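Local coordinates for protein inosine-uridine preferring nucleoside hydrolase (Gardnerella vaginalis 315-A, PDB 6BA1) that belongs to the inosine-uridine preferring nucleoside hydrolase family, whose alpha/beta fold here carries a bound calcium ion, at residues 204-213 with 224-235. Residues are numbered along the deposited sequence; the frame is centred on the assembly and turned at random.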
loop_
_atom_site.group_PDB
_atom_site.type_symbol
_atom_site.label_atom_id
_atom_site.label_comp_id
_atom_site.label_asym_id
_atom_site.label_seq_id
_atom_site.Cartn_x
_atom_site.Cartn_y
_atom_site.Cartn_z
ATOM N N LEU A 204 12.746 -18.719 9.509
ATOM C CA LEU A 204 13.689 -19.671 10.119
ATOM C C LEU A 204 13.232 -21.122 9.963
ATOM O O LEU A 204 12.028 -21.405 9.931
ATOM C CB LEU A 204 14.043 -19.318 11.582
ATOM C CG LEU A 204 13.121 -19.513 12.805
ATOM C CD1 LEU A 204 12.764 -20.981 13.082
ATOM C CD2 LEU A 204 13.809 -18.953 14.031
ATOM N N THR A 205 14.217 -22.017 9.861
ATOM C CA THR A 205 14.025 -23.429 9.540
ATOM C C THR A 205 14.586 -24.261 10.699
ATOM O O THR A 205 14.989 -23.712 11.724
ATOM C CB THR A 205 14.772 -23.774 8.224
ATOM O OG1 THR A 205 16.086 -23.217 8.309
ATOM C CG2 THR A 205 14.047 -23.180 7.019
ATOM N N TYR A 206 14.600 -25.584 10.540
ATOM C CA TYR A 206 15.195 -26.489 11.533
ATOM C C TYR A 206 16.703 -26.281 11.747
ATOM O O TYR A 206 17.225 -26.649 12.802
ATOM C CB TYR A 206 14.948 -27.951 11.156
ATOM C CG TYR A 206 13.500 -28.317 10.954
ATOM C CD1 TYR A 206 12.622 -28.384 12.037
ATOM C CD2 TYR A 206 13.003 -28.601 9.680
ATOM C CE1 TYR A 206 11.287 -28.732 11.854
ATOM C CE2 TYR A 206 11.680 -28.956 9.491
ATOM C CZ TYR A 206 10.828 -29.010 10.581
ATOM O OH TYR A 206 9.513 -29.346 10.395
ATOM N N LYS A 207 17.397 -25.723 10.753
ATOM C CA LYS A 207 18.804 -25.307 10.900
ATOM C C LYS A 207 19.007 -24.424 12.144
ATOM O O LYS A 207 20.001 -24.584 12.868
ATOM C CB LYS A 207 19.284 -24.558 9.649
ATOM N N GLU A 208 18.044 -23.534 12.400
ATOM C CA GLU A 208 18.081 -22.595 13.526
ATOM C C GLU A 208 17.612 -23.219 14.854
ATOM O O GLU A 208 18.172 -22.916 15.908
ATOM C CB GLU A 208 17.241 -21.332 13.211
ATOM C CG GLU A 208 17.859 -20.384 12.180
ATOM C CD GLU A 208 17.851 -20.913 10.749
ATOM O OE1 GLU A 208 16.865 -21.564 10.334
ATOM O OE2 GLU A 208 18.841 -20.673 10.026
ATOM N N THR A 209 16.596 -24.079 14.812
ATOM C CA THR A 209 16.051 -24.699 16.038
ATOM C C THR A 209 16.961 -25.808 16.586
ATOM O O THR A 209 16.975 -26.058 17.797
ATOM C CB THR A 209 14.622 -25.249 15.843
ATOM O OG1 THR A 209 14.638 -26.363 14.946
ATOM C CG2 THR A 209 13.686 -24.166 15.298
ATOM N N LYS A 210 17.714 -26.472 15.699
ATOM C CA LYS A 210 18.744 -27.437 16.104
ATOM C C LYS A 210 19.866 -26.788 16.926
ATOM O O LYS A 210 20.488 -27.467 17.745
ATOM C CB LYS A 210 19.347 -28.153 14.892
ATOM N N GLN A 211 20.121 -25.494 16.710
ATOM C CA GLN A 211 21.093 -24.731 17.516
ATOM C C GLN A 211 20.632 -24.541 18.962
ATOM O O GLN A 211 21.454 -24.559 19.885
ATOM C CB GLN A 211 21.374 -23.353 16.904
ATOM C CG GLN A 211 22.044 -23.385 15.536
ATOM C CD GLN A 211 22.148 -22.012 14.903
ATOM O OE1 GLN A 211 22.321 -21.005 15.593
ATOM N NE2 GLN A 211 22.035 -21.961 13.585
ATOM N N TRP A 212 19.325 -24.337 19.149
ATOM C CA TRP A 212 18.742 -24.240 20.492
ATOM C C TRP A 212 18.782 -25.568 21.258
ATOM O O TRP A 212 18.968 -25.571 22.481
ATOM C CB TRP A 212 17.300 -23.718 20.427
ATOM C CG TRP A 212 17.166 -22.277 19.987
ATOM C CD1 TRP A 212 18.119 -21.294 20.045
ATOM C CD2 TRP A 212 15.990 -21.659 19.456
ATOM N NE1 TRP A 212 17.615 -20.120 19.552
ATOM C CE2 TRP A 212 16.308 -20.312 19.193
ATOM C CE3 TRP A 212 14.697 -22.122 19.160
ATOM C CZ2 TRP A 212 15.373 -19.411 18.653
ATOM C CZ3 TRP A 212 13.768 -21.220 18.631
ATOM C CH2 TRP A 212 14.118 -19.886 18.377
ATOM N N ARG A 213 18.604 -26.683 20.546
ATOM C CA ARG A 213 18.759 -28.019 21.139
ATOM C C ARG A 213 20.182 -28.276 21.630
ATOM O O ARG A 213 20.365 -28.921 22.668
ATOM C CB ARG A 213 18.373 -29.110 20.141
ATOM C CG ARG A 213 16.902 -29.127 19.795
ATOM C CD ARG A 213 16.534 -30.402 19.060
ATOM N NE ARG A 213 15.244 -30.240 18.396
ATOM C CZ ARG A 213 14.057 -30.241 18.999
ATOM N NH1 ARG A 213 13.951 -30.405 20.317
ATOM N NH2 ARG A 213 12.959 -30.076 18.270
ATOM N N ALA A 224 12.817 -25.038 20.911
ATOM C CA ALA A 224 13.050 -25.901 19.747
ATOM C C ALA A 224 11.841 -26.788 19.455
ATOM O O ALA A 224 11.319 -26.770 18.339
ATOM C CB ALA A 224 14.298 -26.753 19.956
ATOM N N ASP A 225 11.401 -27.551 20.461
ATOM C CA ASP A 225 10.192 -28.401 20.355
ATOM C C ASP A 225 8.969 -27.604 19.893
ATOM O O ASP A 225 8.186 -28.075 19.068
ATOM C CB ASP A 225 9.863 -29.069 21.711
ATOM C CG ASP A 225 10.807 -30.211 22.079
ATOM O OD1 ASP A 225 11.415 -30.832 21.182
ATOM O OD2 ASP A 225 10.921 -30.494 23.296
ATOM N N MET A 226 8.827 -26.397 20.434
ATOM C CA MET A 226 7.684 -25.534 20.168
ATOM C C MET A 226 7.632 -25.057 18.722
ATOM O O MET A 226 6.628 -25.255 18.037
ATOM C CB MET A 226 7.755 -24.323 21.087
ATOM C CG MET A 226 6.560 -23.392 20.993
ATOM S SD MET A 226 7.048 -21.706 21.328
ATOM C CE MET A 226 5.557 -21.169 22.141
ATOM N N THR A 227 8.706 -24.415 18.270
ATOM C CA THR A 227 8.767 -23.860 16.916
ATOM C C THR A 227 8.841 -24.941 15.824
ATOM O O THR A 227 8.513 -24.671 14.670
ATOM C CB THR A 227 9.946 -22.874 16.762
ATOM O OG1 THR A 227 11.169 -23.519 17.120
ATOM C CG2 THR A 227 9.755 -21.666 17.659
ATOM N N ASP A 228 9.268 -26.155 16.185
ATOM C CA ASP A 228 9.230 -27.297 15.257
ATOM C C ASP A 228 7.802 -27.783 14.978
ATOM O O ASP A 228 7.531 -28.264 13.883
ATOM C CB ASP A 228 10.122 -28.450 15.757
ATOM C CG ASP A 228 11.619 -28.162 15.593
ATOM O OD1 ASP A 228 11.994 -27.018 15.227
ATOM O OD2 ASP A 228 12.427 -29.080 15.838
ATOM N N PHE A 229 6.900 -27.667 15.954
ATOM C CA PHE A 229 5.456 -27.870 15.714
ATOM C C PHE A 229 4.925 -26.800 14.759
ATOM O O PHE A 229 4.140 -27.090 13.856
ATOM C CB PHE A 229 4.661 -27.839 17.027
ATOM C CG PHE A 229 3.202 -28.187 16.863
ATOM C CD1 PHE A 229 2.270 -27.211 16.474
ATOM C CD2 PHE A 229 2.743 -29.484 17.089
ATOM C CE1 PHE A 229 0.933 -27.523 16.325
ATOM C CE2 PHE A 229 1.400 -29.801 16.943
ATOM C CZ PHE A 229 0.494 -28.822 16.557
ATOM N N TYR A 230 5.356 -25.567 14.996
ATOM C CA TYR A 230 4.999 -24.394 14.192
ATOM C C TYR A 230 5.501 -24.506 12.744
ATOM O O TYR A 230 4.801 -24.096 11.816
ATOM C CB TYR A 230 5.565 -23.149 14.879
ATOM C CG TYR A 230 5.144 -21.790 14.355
ATOM C CD1 TYR A 230 3.805 -21.406 14.306
ATOM C CD2 TYR A 230 6.107 -20.849 13.989
ATOM C CE1 TYR A 230 3.437 -20.138 13.866
ATOM C CE2 TYR A 230 5.756 -19.574 13.558
ATOM C CZ TYR A 230 4.426 -19.225 13.490
ATOM O OH TYR A 230 4.091 -17.968 13.036
ATOM N N ILE A 231 6.699 -25.070 12.553
ATOM C CA ILE A 231 7.249 -25.290 11.204
ATOM C C ILE A 231 6.519 -26.425 10.470
ATOM O O ILE A 231 6.198 -26.287 9.287
ATOM C CB ILE A 231 8.784 -25.529 11.227
ATOM C CG1 ILE A 231 9.514 -24.241 11.679
ATOM C CG2 ILE A 231 9.306 -25.917 9.845
ATOM C CD1 ILE A 231 10.886 -24.499 12.267
ATOM N N LYS A 232 6.263 -27.538 11.157
ATOM C CA LYS A 232 5.526 -28.691 10.576
ATOM C C LYS A 232 4.078 -28.360 10.211
ATOM O O LYS A 232 3.506 -28.977 9.307
ATOM C CB LYS A 232 5.570 -29.926 11.488
ATOM C CG LYS A 232 6.899 -30.661 11.431
ATOM C CD LYS A 232 6.868 -31.960 12.191
ATOM C CE LYS A 232 8.276 -32.527 12.359
ATOM N NZ LYS A 232 8.242 -33.940 12.814
ATOM N N ALA A 233 3.489 -27.407 10.926
ATOM C CA ALA A 233 2.210 -26.823 10.535
ATOM C C ALA A 233 2.375 -25.981 9.267
ATOM O O ALA A 233 1.580 -26.110 8.334
ATOM C CB ALA A 233 1.640 -25.985 11.664
ATOM N N TYR A 234 3.408 -25.130 9.239
ATOM C CA TYR A 234 3.740 -24.337 8.043
ATOM C C TYR A 234 4.109 -25.205 6.824
ATOM O O TYR A 234 3.854 -24.803 5.691
ATOM C CB TYR A 234 4.860 -23.316 8.318
ATOM C CG TYR A 234 4.376 -21.913 8.657
ATOM C CD1 TYR A 234 4.703 -20.828 7.847
ATOM C CD2 TYR A 234 3.600 -21.666 9.796
ATOM C CE1 TYR A 234 4.292 -19.530 8.174
ATOM C CE2 TYR A 234 3.199 -20.387 10.141
ATOM C CZ TYR A 234 3.515 -19.326 9.328
ATOM O OH TYR A 234 3.158 -18.017 9.607
ATOM N N GLU A 235 4.697 -26.376 7.050
ATOM C CA GLU A 235 4.954 -27.345 5.967
ATOM C C GLU A 235 3.695 -27.744 5.181
ATOM O O GLU A 235 3.801 -28.049 3.996
ATOM C CB GLU A 235 5.653 -28.612 6.487
ATOM C CG GLU A 235 7.145 -28.458 6.714
ATOM C CD GLU A 235 7.779 -29.718 7.295
ATOM O OE1 GLU A 235 7.162 -30.799 7.298
ATOM O OE2 GLU A 235 8.944 -29.634 7.753
#
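Thr-209 plugs into a hole formed by Ala-224, Thr-227, Asp-228 and Ile-231, an example of knobs-into-holes packing between antiparallel helices; the axes of 206-213 and 224-235 pass 9.3 Å apart. A chi1 of 67° sets OG1 between backbone N and carbonyl carbon, where it donates to the syn lone pair of Asp-228 OD1 at 2.7 Å, while methyl CG2 turns to Thr-227 and Ile-231. On this buried, largely apolar inner side, Ala-224 CB packs against Trp-212 CB, the indole edge meets Thr-227, whose OG1 bonds to Leu-223 O, and Leu-204 crosses Ile-231. Helices 15-25 and 302-319 cover this side.

The outer side is polar and more open to solvent. Arg-213 reaches across with an extended chain, Ala-224 CB under the centre of one guanidinium face. In-plane salt bridges run from NH1 to Asp-225 OD1 and NH2 to Asp-228 OD2, each entering from above the carboxylate plane. Tyr-206, the second knob, lays its ring edge against Asp-228, and its OH donates to Glu-235 OE2 (2.7 Å) from above a carboxylate turned 79° from the ring.

Asp-228 thus answers both a hydroxyl and a guanidinium, and Arg-213 probably offsets part of the charge of its two aspartates, so polar bonds clasp the hairpin's outer seam.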